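Local coordinates for Sel1 repeat family protein (Pseudomonas aeruginosa, PDB 6LCH) that serves as an immunity protein of the type VI secretion system, probably protecting the cell against the effector PldB, at residues Lys141-Ile144 against Tyr145-Lys149; Gly173-Lys177 against Ile178-Asn182. All coordinates share one frame; numbering follows the deposited sequence.

Contact 1. Residues Lys141-Ile144 against Tyr145-Lys149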
# COMPACT_ATOMS: atom_id res chain seq x y z
N LYS A 141 11.55 2.46 -3.99
CA LYS A 141 12.04 1.22 -4.58
C LYS A 141 13.03 1.49 -5.71
O LYS A 141 14.01 0.75 -5.87
CB LYS A 141 10.86 0.38 -5.08
CG LYS A 141 10.10 -0.31 -3.96
CD LYS A 141 8.61 -0.41 -4.25
CE LYS A 141 8.31 -1.47 -5.30
NZ LYS A 141 6.86 -1.82 -5.32
N PHE A 142 12.79 2.53 -6.51
CA PHE A 142 13.72 2.87 -7.58
C PHE A 142 15.02 3.45 -7.02
O PHE A 142 16.11 3.12 -7.49
CB PHE A 142 13.07 3.87 -8.55
CG PHE A 142 13.99 4.37 -9.63
CD1 PHE A 142 14.17 3.64 -10.80
CD2 PHE A 142 14.68 5.56 -9.49
CE1 PHE A 142 15.02 4.09 -11.80
CE2 PHE A 142 15.53 6.02 -10.48
CZ PHE A 142 15.69 5.29 -11.64
N TYR A 143 14.91 4.28 -5.99
CA TYR A 143 16.09 4.97 -5.46
C TYR A 143 16.98 4.05 -4.65
O TYR A 143 18.21 4.15 -4.70
CB TYR A 143 15.65 6.17 -4.62
CG TYR A 143 15.20 7.34 -5.44
CD1 TYR A 143 15.87 7.70 -6.61
CD2 TYR A 143 14.11 8.10 -5.06
CE1 TYR A 143 15.47 8.78 -7.36
CE2 TYR A 143 13.69 9.18 -5.81
CZ TYR A 143 14.37 9.51 -6.96
OH TYR A 143 13.96 10.58 -7.71
N ILE A 144 16.38 3.15 -3.86
CA ILE A 144 17.18 2.29 -3.00
C ILE A 144 17.99 1.30 -3.82
O ILE A 144 19.21 1.16 -3.63
CB ILE A 144 16.28 1.56 -1.98
CG1 ILE A 144 15.66 2.56 -1.00
CG2 ILE A 144 17.08 0.51 -1.21
CD1 ILE A 144 14.47 1.99 -0.26
N TYR A 145 17.35 0.63 -4.78
CA TYR A 145 17.96 -0.51 -5.46
C TYR A 145 18.42 -0.19 -6.88
O TYR A 145 19.58 -0.43 -7.22
CB TYR A 145 16.99 -1.69 -5.46
CG TYR A 145 16.54 -2.11 -4.08
CD1 TYR A 145 17.31 -2.97 -3.31
CD2 TYR A 145 15.33 -1.66 -3.55
CE1 TYR A 145 16.90 -3.37 -2.05
CE2 TYR A 145 14.91 -2.06 -2.29
CZ TYR A 145 15.70 -2.91 -1.54
OH TYR A 145 15.30 -3.31 -0.28
N VAL A 146 17.53 0.35 -7.72
CA VAL A 146 17.89 0.62 -9.11
C VAL A 146 18.92 1.74 -9.16
O VAL A 146 20.08 1.51 -9.49
CB VAL A 146 16.65 0.99 -9.95
CG1 VAL A 146 17.07 1.27 -11.39
CG2 VAL A 146 15.62 -0.11 -9.89
N ALA A 147 18.48 2.95 -8.84
CA ALA A 147 19.42 4.04 -8.64
C ALA A 147 20.25 3.76 -7.39
O ALA A 147 19.86 2.98 -6.51
CB ALA A 147 18.69 5.37 -8.51
N LYS A 148 21.41 4.40 -7.32
CA LYS A 148 22.23 4.30 -6.11
C LYS A 148 21.93 5.44 -5.14
O LYS A 148 22.83 5.95 -4.46
CB LYS A 148 23.71 4.26 -6.47
CG LYS A 148 24.11 3.01 -7.25
CD LYS A 148 23.28 1.80 -6.83
CE LYS A 148 23.81 0.52 -7.47
NZ LYS A 148 24.06 0.68 -8.93
N LYS A 149 20.67 5.86 -5.07
CA LYS A 149 20.24 6.89 -4.14
C LYS A 149 19.48 6.28 -2.97
O LYS A 149 18.30 6.57 -2.76
CB LYS A 149 19.37 7.92 -4.87
CG LYS A 149 20.02 8.52 -6.09
CD LYS A 149 19.69 9.99 -6.19
CE LYS A 149 20.13 10.73 -4.94
NZ LYS A 149 19.34 11.97 -4.72
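One face of the Tyr145 ring is covered by its chain neighbour Ile144. The methyl Ile144 CG2 sits 3.5 Å from the centroid of the Tyr145 ring, 12° off the normal, which is a CH-pi contact. The two side chains run side by side and point the same way. With chi1 of Ile144 at -67°, CG1 lies beside the backbone N and CG2 beside the carbonyl carbon, which puts CG2 over the ring of the next residue. At the edge of the same ring, in its plane, lies Lys141 O, 3.6 Å from Tyr145 CD2. The Phe142 ring has Tyr143 CE1 at its edge. Val146 and Ala147 approach it obliquely: Phe142 CE1 is 3.5 Å from Val146 CG1, and Phe142 CE2 is 3.8 Å from Ala147 CB. Ala147 CB also stands at the edge of the Tyr143 ring, 4.1 Å from Tyr143 CD1. Lys149 CB comes obliquely to that atom, and the Lys149 side chain runs alongside the tyrosine.

Helix 133-146 ends with a wider, pi-type turn. Ala147 N donates to Phe142 O at 2.7 Å, five residues back, with an N-H...O angle of 142°, and this bond closes the turn. Lys149 follows as the N-cap residue before helix 150-162. Leu152 and Tyr156 of that helix pack on Tyr143. The side chains at this helix end are thus held mainly by apolar packing of rings and methyl groups. Any cation-pi term from Lys149 NZ to the Tyr143 ring is long and at most weak, so charge probably adds little here.

Contact 2. Residues Gly173-Lys177 against Ile178-Asn182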
# COMPACT_ATOMS: atom_id res chain seq x y z
N GLY A 173 11.20 -3.35 6.26
CA GLY A 173 11.67 -4.66 6.68
C GLY A 173 12.54 -5.32 5.64
O GLY A 173 13.63 -5.82 5.95
N ALA A 174 12.09 -5.32 4.38
CA ALA A 174 12.89 -5.85 3.29
C ALA A 174 14.25 -5.18 3.24
O ALA A 174 15.28 -5.85 3.11
CB ALA A 174 12.16 -5.70 1.96
N TYR A 175 14.28 -3.85 3.35
CA TYR A 175 15.55 -3.13 3.29
C TYR A 175 16.50 -3.58 4.39
O TYR A 175 17.65 -3.93 4.12
CB TYR A 175 15.31 -1.62 3.39
CG TYR A 175 16.59 -0.85 3.56
CD1 TYR A 175 17.40 -0.57 2.46
CD2 TYR A 175 17.00 -0.40 4.81
CE1 TYR A 175 18.58 0.13 2.61
CE2 TYR A 175 18.18 0.30 4.96
CZ TYR A 175 18.96 0.57 3.86
OH TYR A 175 20.14 1.27 4.00
N TYR A 176 16.02 -3.59 5.64
CA TYR A 176 16.89 -3.94 6.75
C TYR A 176 17.34 -5.39 6.68
O TYR A 176 18.49 -5.70 6.99
CB TYR A 176 16.18 -3.66 8.07
CG TYR A 176 16.33 -2.22 8.49
CD1 TYR A 176 17.56 -1.74 8.91
CD2 TYR A 176 15.27 -1.34 8.42
CE1 TYR A 176 17.72 -0.43 9.27
CE2 TYR A 176 15.42 -0.02 8.78
CZ TYR A 176 16.65 0.43 9.21
OH TYR A 176 16.82 1.74 9.58
N LYS A 177 16.44 -6.28 6.27
CA LYS A 177 16.80 -7.69 6.14
C LYS A 177 17.86 -7.88 5.07
O LYS A 177 18.83 -8.61 5.27
CB LYS A 177 15.55 -8.51 5.81
CG LYS A 177 15.85 -9.98 5.55
CD LYS A 177 14.59 -10.74 5.18
CE LYS A 177 14.13 -10.38 3.78
NZ LYS A 177 13.05 -11.29 3.31
N ILE A 178 17.69 -7.23 3.92
CA ILE A 178 18.45 -7.55 2.72
C ILE A 178 19.66 -6.64 2.54
O ILE A 178 20.75 -7.11 2.23
CB ILE A 178 17.50 -7.49 1.50
CG1 ILE A 178 16.47 -8.62 1.60
CG2 ILE A 178 18.26 -7.61 0.21
CD1 ILE A 178 15.13 -8.27 1.02
N VAL A 179 19.49 -5.33 2.73
CA VAL A 179 20.60 -4.41 2.48
C VAL A 179 21.52 -4.32 3.70
O VAL A 179 22.75 -4.29 3.56
CB VAL A 179 20.07 -3.03 2.07
CG1 VAL A 179 21.23 -2.05 1.81
CG2 VAL A 179 19.21 -3.14 0.82
N GLU A 180 20.96 -4.29 4.90
CA GLU A 180 21.73 -4.09 6.12
C GLU A 180 21.93 -5.36 6.93
O GLU A 180 22.65 -5.33 7.93
CB GLU A 180 21.06 -3.02 6.99
CG GLU A 180 20.90 -1.68 6.30
CD GLU A 180 21.37 -0.52 7.16
OE1 GLU A 180 22.55 -0.52 7.56
OE2 GLU A 180 20.56 0.39 7.42
N HIS A 181 21.30 -6.47 6.53
CA HIS A 181 21.42 -7.74 7.25
C HIS A 181 21.13 -7.56 8.74
O HIS A 181 21.80 -8.14 9.60
CB HIS A 181 22.79 -8.38 7.03
CG HIS A 181 22.74 -9.88 6.91
ND1 HIS A 181 23.08 -10.71 7.95
CD2 HIS A 181 22.39 -10.68 5.87
CE1 HIS A 181 22.94 -11.97 7.56
NE2 HIS A 181 22.53 -11.98 6.31
N ASN A 182 20.15 -6.72 9.05
CA ASN A 182 19.71 -6.43 10.41
C ASN A 182 18.37 -7.13 10.60
O ASN A 182 17.31 -6.53 10.43
CB ASN A 182 19.61 -4.93 10.65
CG ASN A 182 19.47 -4.58 12.13
OD1 ASN A 182 18.91 -5.34 12.91
ND2 ASN A 182 20.00 -3.42 12.51
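Tyr175 and Val179 meet one turn apart, with Tyr175 CE1 3.5 Å from Val179 CG1. The valine crosses the ring obliquely. Tyr175 has its CG anti to the backbone N (chi1 171°), which swings the ring back toward the following turn. Glu180 lies against both Tyr175 and Tyr176. Its OE2 is 3.4 Å from Tyr175 CE2 and 3.5 Å from Tyr176 CE1. The carboxylate is nearly parallel to the Tyr176 ring plane but steeply inclined to that of Tyr175. Tyr175 CD2 lies over the face of the Tyr176 ring.

Backbone bonds hold these groups in place. Ile178 N binds Ala174 O at 2.9 Å, and Val179 N binds Tyr175 O at 2.7 Å. Tyr175 O also receives weak bonds from Ile178 N and Glu180 N. Past the last turn, Asn182 N donates to Tyr176 O at 2.8 Å, in a nearly straight bond (166°). His181 takes a positive phi in this reversal. Asn182 OD1 caps Lys185 N and also accepts from Ala265 N, while Asn182 ND2 binds Asp264. A left-handed residue and an Asn N-cap thus join helices 166-178 and 183-195, a helix-turn-helix pair as expected for a Sel1 (TPR-like) repeat.

In the fold
From the N terminus, the chain first reaches contact 1, at the end of helix 133-146, and turns into helix 150-162. It then enters helix 166-178, whose end forms contact 2 before helix 183-195 begins. Each contact closes a short local turn. They follow in series, neither nesting nor crossing, in two different Sel1 ranges. The centres of contacts 1 and 2 are about 14 Å apart, yet the two touch. Tyr145 OH is 3.6 Å from Tyr175 CA, Tyr145 CE1 is 3.7 Å from Val179 CG2, and Ile144 CG2 also packs on Tyr175. The ends of helices 133-146 and 166-178 thus lie against each other, joining successive helical hairpins of the stack.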